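L-Ribose isomerase (PDB 4Q0S) probably interconverts L-ribose and its ketose counterpart as a cobalt-bound, cupin-barrel sugar isomerase. Local coordinates at residues A[128-133]-A[210-215]. Numbering follows the deposited sequence.
With RB0 (D-ribitol), chain C.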
ATOM      1  N   VAL A 128      -4.404   4.105 -13.172  1.00 21.46           N
ATOM      2  CA  VAL A 128      -3.287   3.174 -13.106  1.00 20.91           C
ATOM      3  C   VAL A 128      -2.861   3.021 -11.648  1.00 21.13           C
ATOM      4  O   VAL A 128      -2.649   4.009 -10.947  1.00 21.08           O
ATOM      5  CB  VAL A 128      -2.084   3.661 -13.957  1.00 22.10           C
ATOM      6  CG1 VAL A 128      -0.877   2.730 -13.751  1.00 22.33           C
ATOM      7  CG2 VAL A 128      -2.474   3.691 -15.441  1.00 20.98           C
ATOM      8  N   VAL A 129      -2.753   1.778 -11.192  1.00 20.76           N
ATOM      9  CA  VAL A 129      -2.365   1.509  -9.814  1.00 20.66           C
ATOM     10  C   VAL A 129      -0.895   1.132  -9.742  1.00 21.61           C
ATOM     11  O   VAL A 129      -0.177   1.551  -8.826  1.00 22.60           O
ATOM     12  CB  VAL A 129      -3.216   0.366  -9.218  1.00 20.96           C
ATOM     13  CG1 VAL A 129      -2.857   0.149  -7.744  1.00 23.37           C
ATOM     14  CG2 VAL A 129      -4.696   0.693  -9.374  1.00 21.90           C
ATOM     15  N   LEU A 130      -0.449   0.346 -10.717  1.00 20.57           N
ATOM     16  CA  LEU A 130       0.936  -0.096 -10.780  1.00 21.74           C
ATOM     17  C   LEU A 130       1.371  -0.205 -12.234  1.00 22.43           C
ATOM     18  O   LEU A 130       0.587  -0.614 -13.095  1.00 23.22           O
ATOM     19  CB  LEU A 130       1.085  -1.459 -10.096  1.00 22.38           C
ATOM     20  CG  LEU A 130       2.521  -1.937  -9.891  1.00 23.33           C
ATOM     21  CD1 LEU A 130       3.133  -1.141  -8.754  1.00 23.01           C
ATOM     22  CD2 LEU A 130       2.551  -3.426  -9.575  1.00 21.35           C
ATOM     23  N   GLY A 131       2.622   0.157 -12.509  1.00 23.03           N
ATOM     24  CA  GLY A 131       3.119   0.087 -13.868  1.00 21.96           C
ATOM     25  C   GLY A 131       2.653   1.290 -14.664  1.00 23.24           C
ATOM     26  O   GLY A 131       2.301   2.319 -14.090  1.00 22.75           O
ATOM     27  N   GLU A 132       2.653   1.172 -15.986  1.00 22.50           N
ATOM     28  CA  GLU A 132       2.227   2.271 -16.841  1.00 24.48           C
ATOM     29  C   GLU A 132       1.326   1.704 -17.910  1.00 24.05           C
ATOM     30  O   GLU A 132       1.505   0.572 -18.353  1.00 25.46           O
ATOM     31  CB  GLU A 132       3.429   2.977 -17.474  1.00 23.76           C
ATOM     32  CG  GLU A 132       4.475   3.396 -16.452  1.00 27.80           C
ATOM     33  CD  GLU A 132       5.249   4.639 -16.849  1.00 31.34           C
ATOM     34  OE1 GLU A 132       5.437   4.883 -18.062  1.00 32.42           O
ATOM     35  OE2 GLU A 132       5.684   5.370 -15.935  1.00 33.20           O
ATOM     36  N   MET A 133       0.353   2.498 -18.321  1.00 22.67           N
ATOM     37  CA  MET A 133      -0.602   2.049 -19.305  1.00 23.56           C
ATOM     38  C   MET A 133      -0.512   2.831 -20.602  1.00 24.25           C
ATOM     39  O   MET A 133      -0.617   4.061 -20.613  1.00 25.78           O
ATOM     40  CB  MET A 133      -2.001   2.166 -18.706  1.00 22.90           C
ATOM     41  CG  MET A 133      -3.134   1.818 -19.630  1.00 23.52           C
ATOM     42  SD  MET A 133      -4.679   2.289 -18.847  1.00 25.04           S
ATOM     43  CE  MET A 133      -5.833   1.095 -19.577  1.00 22.43           C
ATOM     44  N   PRO A 210       3.639  -5.987 -13.701  1.00 23.73           N
ATOM     45  CA  PRO A 210       2.476  -6.081 -14.585  1.00 23.74           C
ATOM     46  C   PRO A 210       1.741  -4.748 -14.494  1.00 24.25           C
ATOM     47  O   PRO A 210       1.850  -4.047 -13.490  1.00 21.54           O
ATOM     48  CB  PRO A 210       1.639  -7.204 -13.962  1.00 23.29           C
ATOM     49  CG  PRO A 210       2.624  -7.970 -13.109  1.00 25.93           C
ATOM     50  CD  PRO A 210       3.494  -6.881 -12.542  1.00 23.36           C
ATOM     51  N   LEU A 211       1.020  -4.383 -15.547  1.00 23.18           N
ATOM     52  CA  LEU A 211       0.240  -3.165 -15.509  1.00 23.21           C
ATOM     53  C   LEU A 211      -1.007  -3.520 -14.699  1.00 21.65           C
ATOM     54  O   LEU A 211      -1.664  -4.527 -14.970  1.00 20.96           O
ATOM     55  CB  LEU A 211      -0.176  -2.744 -16.922  1.00 23.69           C
ATOM     56  CG  LEU A 211      -1.373  -1.785 -16.972  1.00 25.16           C
ATOM     57  CD1 LEU A 211      -1.028  -0.509 -16.217  1.00 22.73           C
ATOM     58  CD2 LEU A 211      -1.741  -1.474 -18.434  1.00 24.18           C
ATOM     59  N   VAL A 212      -1.316  -2.716 -13.694  1.00 22.13           N
ATOM     60  CA  VAL A 212      -2.504  -2.951 -12.885  1.00 21.11           C
ATOM     61  C   VAL A 212      -3.331  -1.682 -12.986  1.00 23.33           C
ATOM     62  O   VAL A 212      -2.861  -0.592 -12.636  1.00 22.13           O
ATOM     63  CB  VAL A 212      -2.153  -3.236 -11.399  1.00 19.98           C
ATOM     64  CG1 VAL A 212      -3.433  -3.565 -10.609  1.00 20.39           C
ATOM     65  CG2 VAL A 212      -1.187  -4.400 -11.311  1.00 18.24           C
ATOM     66  N   VAL A 213      -4.560  -1.820 -13.473  1.00 23.61           N
ATOM     67  CA  VAL A 213      -5.431  -0.666 -13.655  1.00 23.41           C
ATOM     68  C   VAL A 213      -6.812  -0.870 -13.062  1.00 23.39           C
ATOM     69  O   VAL A 213      -7.419  -1.930 -13.203  1.00 23.91           O
ATOM     70  CB  VAL A 213      -5.619  -0.339 -15.160  1.00 27.09           C
ATOM     71  CG1 VAL A 213      -6.461   0.941 -15.332  1.00 24.88           C
ATOM     72  CG2 VAL A 213      -4.267  -0.174 -15.829  1.00 29.90           C
ATOM     73  N   ARG A 214      -7.309   0.161 -12.402  1.00 23.17           N
ATOM     74  CA  ARG A 214      -8.633   0.109 -11.825  1.00 24.37           C
ATOM     75  C   ARG A 214      -9.585   0.761 -12.837  1.00 25.18           C
ATOM     76  O   ARG A 214      -9.395   1.914 -13.228  1.00 24.51           O
ATOM     77  CB  ARG A 214      -8.638   0.875 -10.499  1.00 27.74           C
ATOM     78  CG  ARG A 214      -9.967   0.877  -9.769  1.00 35.21           C
ATOM     79  CD  ARG A 214      -9.877   1.740  -8.514  1.00 35.39           C
ATOM     80  NE  ARG A 214      -9.158   1.092  -7.414  1.00 36.55           N
ATOM     81  CZ  ARG A 214      -9.761   0.522  -6.371  1.00 30.61           C
ATOM     82  NH1 ARG A 214      -9.042  -0.044  -5.412  1.00 29.27           N
ATOM     83  NH2 ARG A 214     -11.087   0.524  -6.293  1.00 28.82           N
ATOM     84  N   GLU A 215     -10.588   0.017 -13.291  1.00 25.18           N
ATOM     85  CA  GLU A 215     -11.544   0.581 -14.232  1.00 25.02           C
ATOM     86  C   GLU A 215     -12.879   0.845 -13.558  1.00 24.74           C
ATOM     87  O   GLU A 215     -13.419  -0.017 -12.868  1.00 24.20           O
ATOM     88  CB  GLU A 215     -11.778  -0.346 -15.432  1.00 26.30           C
ATOM     89  CG  GLU A 215     -12.839   0.212 -16.397  1.00 26.96           C
ATOM     90  CD  GLU A 215     -13.141  -0.713 -17.554  1.00 29.34           C
ATOM     91  OE1 GLU A 215     -12.235  -0.934 -18.378  1.00 32.54           O
ATOM     92  OE2 GLU A 215     -14.286  -1.218 -17.641  1.00 30.94           O
TER
HETATM   93  C1  RB0 C 502     -12.248  -5.875 -21.992  1.00 51.96           C
HETATM   94  O1  RB0 C 502     -12.500  -7.208 -22.400  1.00 52.84           O
HETATM   95  C2  RB0 C 502     -13.203  -5.499 -20.869  1.00 51.75           C
HETATM   96  O2  RB0 C 502     -14.519  -5.324 -21.388  1.00 51.95           O
HETATM   97  C3  RB0 C 502     -12.720  -4.221 -20.151  1.00 49.21           C
HETATM   98  O3  RB0 C 502     -13.486  -4.013 -18.973  1.00 47.86           O
HETATM   99  C4  RB0 C 502     -12.784  -2.970 -21.035  1.00 46.55           C
HETATM  100  O4  RB0 C 502     -13.695  -3.177 -22.104  1.00 44.57           O
HETATM  101  C5  RB0 C 502     -11.398  -2.644 -21.587  1.00 45.36           C
HETATM  102  O5  RB0 C 502     -11.424  -1.391 -22.269  1.00 37.84           O
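The flat peptide carbonyl of Val212 takes Leu130 N (3.2 Å from Val212 O) in its plane, on a lone pair. Val129 N is nearer to Val212 O, at 2.8 Å, but stands 20° out of that plane. In return Val212 N gives Leu130 O a nearly straight bond of 2.9 Å. Two residues, Val129 and Leu130, sit opposite the single Val212, so pairing moves by one residue between Val128 and Leu130. On one face of the sheet Val212 CG2 packs on Leu130 CB at 3.9 Å. On the other face lie Val128, Val213 and Leu211. Past Gly131 the chain enters strand 132-137 of the second sheet, and Met133 packs on Leu211 and Val213. Met133 has CG anti to the backbone N (chi1 176°) and an extended chain. Its CB touches Leu211 CD2 at 3.7 Å. Its SD reaches Val213 CG2 at 3.9 Å, the two side chains at about a right angle. Leu211 CD1 lies against Glu132 O, a buried carbonyl with no polar partner in the model. Glu215 OE2 accepts a hydrogen bond from D-ribitol O3 (3.2 Å) and forms a salt bridge with Lys104. Strand 211-217 of this cupin barrel thus carries a classic beta bulge at one end and brings Glu215 into the ribitol pocket further along.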